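Local coordinates for protein ATP phosphoribosyltransferase regulatory subunit (Lactococcus lactis, PDB 1Z7M) that is required for the first step of histidine biosynthesis and may let histidine exert feedback control over ATP phosphoribosyltransferase activity, at residues B[31-42]-B[327-335]. Numbering follows the deposited sequence.
Sequences MTLNQVKSLRQI and MDTILKALE
Met327 opens helix 327-338 against Leu39 and Ile42. Its chain is bent at chi2 and chi3, which brings CE within 3.8 Å of Ile42 CG2, while CB lies 3.8 Å from Leu39 CD2 where the two side chains cross. Tyr141 of strand 139-148 packs on Met327 and Leu39 alike, and its backbone N donates to Asp328 OD2. Leu331 is the knob of the interface, seated among Gln35, Ser38, Leu39 and Ile42: CD2 rests 3.8 Å from Ser38 CB, and CD1 faces the CE methyl of Met31. One turn on, Leu334 CD1 meets Ile42 CD1 tip to tip at 4.0 Å. Glu335 brings OE2 to 3.1 Å from Gln35 NE2, but the angle is too poor for a hydrogen bond, and amide and carboxylate planes stand 77° apart. Thr32 and Gln35 form a capping box at the start of helix 33-52: Gln35 N donates to Thr32 OG1, and Gln35 OE1 accepts from Thr32 N (2.8 Å) and OG1, on opposite faces of the amide plane. With an alanine in place of Gln35, Thr32 N and OG1 would probably lose their shared acceptor, and the Glu335 carboxylate the amide beside it. Segments 33-42 and 327-335 cross at 116°, both packing against strand 139-148 in the largely antiparallel sheet of a class II aminoacyl-tRNA synthetase-like fold.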
# COMPACT_ATOMS: atom_id res chain seq x y z
N MET B 31 -22.24 -5.92 -13.90
CA MET B 31 -23.56 -5.45 -14.38
C MET B 31 -23.87 -6.02 -15.78
O MET B 31 -22.99 -6.06 -16.63
CB MET B 31 -23.61 -3.92 -14.55
CG MET B 31 -23.62 -3.13 -13.25
SD MET B 31 -24.51 -1.55 -13.39
CE MET B 31 -25.63 -1.65 -11.98
N THR B 32 -25.10 -6.47 -15.99
CA THR B 32 -25.47 -7.09 -17.26
C THR B 32 -25.65 -5.98 -18.29
O THR B 32 -25.76 -4.82 -17.92
CB THR B 32 -26.79 -7.87 -17.12
OG1 THR B 32 -27.86 -6.95 -16.88
CG2 THR B 32 -26.69 -8.86 -15.96
N LEU B 33 -25.66 -6.33 -19.57
CA LEU B 33 -25.83 -5.31 -20.60
C LEU B 33 -27.13 -4.54 -20.45
O LEU B 33 -27.17 -3.34 -20.72
CB LEU B 33 -25.74 -5.91 -22.00
CG LEU B 33 -24.37 -6.39 -22.52
CD1 LEU B 33 -24.48 -6.66 -24.01
CD2 LEU B 33 -23.31 -5.34 -22.26
N ASN B 34 -28.19 -5.23 -20.03
CA ASN B 34 -29.52 -4.60 -19.84
C ASN B 34 -29.48 -3.66 -18.64
O ASN B 34 -29.99 -2.54 -18.69
CB ASN B 34 -30.59 -5.64 -19.55
CG ASN B 34 -30.59 -6.76 -20.53
OD1 ASN B 34 -31.10 -6.63 -21.65
ND2 ASN B 34 -30.00 -7.90 -20.13
N GLN B 35 -28.90 -4.16 -17.55
CA GLN B 35 -28.79 -3.38 -16.34
C GLN B 35 -28.13 -2.06 -16.63
O GLN B 35 -28.51 -1.04 -16.06
CB GLN B 35 -28.01 -4.15 -15.28
CG GLN B 35 -28.83 -5.22 -14.59
CD GLN B 35 -28.03 -5.97 -13.58
OE1 GLN B 35 -27.05 -6.66 -13.93
NE2 GLN B 35 -28.41 -5.85 -12.30
N VAL B 36 -27.14 -2.06 -17.52
CA VAL B 36 -26.49 -0.80 -17.85
C VAL B 36 -27.49 0.06 -18.62
O VAL B 36 -27.57 1.27 -18.39
CB VAL B 36 -25.21 -1.01 -18.68
CG1 VAL B 36 -24.50 0.31 -18.86
CG2 VAL B 36 -24.29 -1.97 -17.98
N LYS B 37 -28.28 -0.54 -19.50
CA LYS B 37 -29.26 0.26 -20.21
C LYS B 37 -30.20 0.93 -19.22
O LYS B 37 -30.38 2.15 -19.28
CB LYS B 37 -30.07 -0.60 -21.18
CG LYS B 37 -29.38 -0.82 -22.49
CD LYS B 37 -30.36 -1.33 -23.54
CE LYS B 37 -29.65 -1.61 -24.87
NZ LYS B 37 -28.95 -0.40 -25.40
N SER B 38 -30.80 0.16 -18.31
CA SER B 38 -31.72 0.72 -17.32
C SER B 38 -31.05 1.85 -16.56
O SER B 38 -31.55 2.96 -16.52
CB SER B 38 -32.16 -0.33 -16.30
OG SER B 38 -32.79 -1.42 -16.92
N LEU B 39 -29.91 1.54 -15.95
CA LEU B 39 -29.18 2.52 -15.17
C LEU B 39 -29.03 3.80 -15.97
O LEU B 39 -29.32 4.88 -15.47
CB LEU B 39 -27.81 1.97 -14.76
CG LEU B 39 -26.90 2.68 -13.73
CD1 LEU B 39 -26.07 3.74 -14.41
CD2 LEU B 39 -27.74 3.27 -12.59
N ARG B 40 -28.60 3.69 -17.22
CA ARG B 40 -28.43 4.88 -18.04
C ARG B 40 -29.78 5.51 -18.42
O ARG B 40 -29.86 6.71 -18.65
CB ARG B 40 -27.60 4.57 -19.29
CG ARG B 40 -26.17 4.08 -19.00
CD ARG B 40 -25.31 5.07 -18.21
NE ARG B 40 -23.95 4.57 -18.02
CZ ARG B 40 -23.23 4.75 -16.91
NH1 ARG B 40 -23.75 5.41 -15.89
NH2 ARG B 40 -21.99 4.27 -16.81
N GLN B 41 -30.84 4.71 -18.49
CA GLN B 41 -32.16 5.25 -18.79
C GLN B 41 -32.53 6.19 -17.64
O GLN B 41 -32.68 7.40 -17.81
CB GLN B 41 -33.20 4.13 -18.86
CG GLN B 41 -33.76 3.87 -20.25
CD GLN B 41 -34.55 2.56 -20.33
OE1 GLN B 41 -34.17 1.62 -21.06
NE2 GLN B 41 -35.66 2.48 -19.57
N ILE B 42 -32.66 5.60 -16.45
CA ILE B 42 -32.99 6.34 -15.25
C ILE B 42 -32.14 7.60 -15.11
O ILE B 42 -32.65 8.66 -14.78
CB ILE B 42 -32.82 5.46 -14.03
CG1 ILE B 42 -33.84 4.33 -14.10
CG2 ILE B 42 -32.98 6.26 -12.76
CD1 ILE B 42 -33.70 3.31 -13.03
N MET B 327 -29.08 2.93 -6.48
CA MET B 327 -29.35 2.31 -7.78
C MET B 327 -29.20 0.80 -7.84
O MET B 327 -29.87 0.14 -8.61
CB MET B 327 -28.43 2.95 -8.83
CG MET B 327 -28.42 4.47 -8.83
SD MET B 327 -30.04 5.28 -9.12
CE MET B 327 -30.76 4.27 -10.44
N ASP B 328 -28.31 0.24 -7.03
CA ASP B 328 -28.15 -1.20 -7.05
C ASP B 328 -29.42 -1.82 -6.51
O ASP B 328 -29.93 -2.80 -7.06
CB ASP B 328 -26.95 -1.63 -6.19
CG ASP B 328 -25.64 -1.08 -6.72
OD1 ASP B 328 -25.19 -1.49 -7.83
OD2 ASP B 328 -25.05 -0.22 -6.02
N THR B 329 -29.91 -1.24 -5.43
CA THR B 329 -31.14 -1.71 -4.82
C THR B 329 -32.31 -1.46 -5.76
O THR B 329 -33.21 -2.30 -5.88
CB THR B 329 -31.37 -1.03 -3.47
OG1 THR B 329 -30.24 -1.28 -2.61
CG2 THR B 329 -32.63 -1.57 -2.80
N ILE B 330 -32.29 -0.33 -6.46
CA ILE B 330 -33.37 -0.02 -7.39
C ILE B 330 -33.39 -0.99 -8.59
O ILE B 330 -34.43 -1.52 -8.95
CB ILE B 330 -33.25 1.46 -7.87
CG1 ILE B 330 -33.35 2.39 -6.66
CG2 ILE B 330 -34.35 1.79 -8.88
CD1 ILE B 330 -33.12 3.86 -6.95
N LEU B 331 -32.24 -1.26 -9.19
CA LEU B 331 -32.20 -2.17 -10.33
C LEU B 331 -32.54 -3.58 -9.89
O LEU B 331 -33.21 -4.33 -10.61
CB LEU B 331 -30.81 -2.14 -10.97
CG LEU B 331 -30.30 -0.80 -11.51
CD1 LEU B 331 -28.89 -0.99 -12.03
CD2 LEU B 331 -31.20 -0.27 -12.60
N LYS B 332 -32.08 -3.96 -8.71
CA LYS B 332 -32.37 -5.28 -8.19
C LYS B 332 -33.87 -5.42 -7.96
O LYS B 332 -34.42 -6.51 -8.11
CB LYS B 332 -31.62 -5.48 -6.88
CG LYS B 332 -31.77 -6.86 -6.25
CD LYS B 332 -30.90 -6.96 -5.00
CE LYS B 332 -29.42 -6.70 -5.36
NZ LYS B 332 -28.69 -5.95 -4.29
N ALA B 333 -34.51 -4.31 -7.60
CA ALA B 333 -35.95 -4.29 -7.34
C ALA B 333 -36.74 -4.27 -8.64
O ALA B 333 -37.81 -4.86 -8.73
CB ALA B 333 -36.33 -3.09 -6.49
N LEU B 334 -36.21 -3.58 -9.65
CA LEU B 334 -36.88 -3.52 -10.94
C LEU B 334 -36.90 -4.89 -11.57
O LEU B 334 -37.78 -5.21 -12.34
CB LEU B 334 -36.16 -2.55 -11.87
CG LEU B 334 -36.31 -1.07 -11.56
CD1 LEU B 334 -35.24 -0.31 -12.29
CD2 LEU B 334 -37.68 -0.57 -11.94
N GLU B 335 -35.91 -5.72 -11.24
CA GLU B 335 -35.88 -7.05 -11.80
C GLU B 335 -36.87 -7.97 -11.10
O GLU B 335 -37.68 -8.61 -11.76
CB GLU B 335 -34.48 -7.63 -11.71
CG GLU B 335 -33.59 -7.13 -12.82
CD GLU B 335 -32.21 -7.69 -12.72
OE1 GLU B 335 -32.08 -8.92 -12.52
OE2 GLU B 335 -31.24 -6.90 -12.85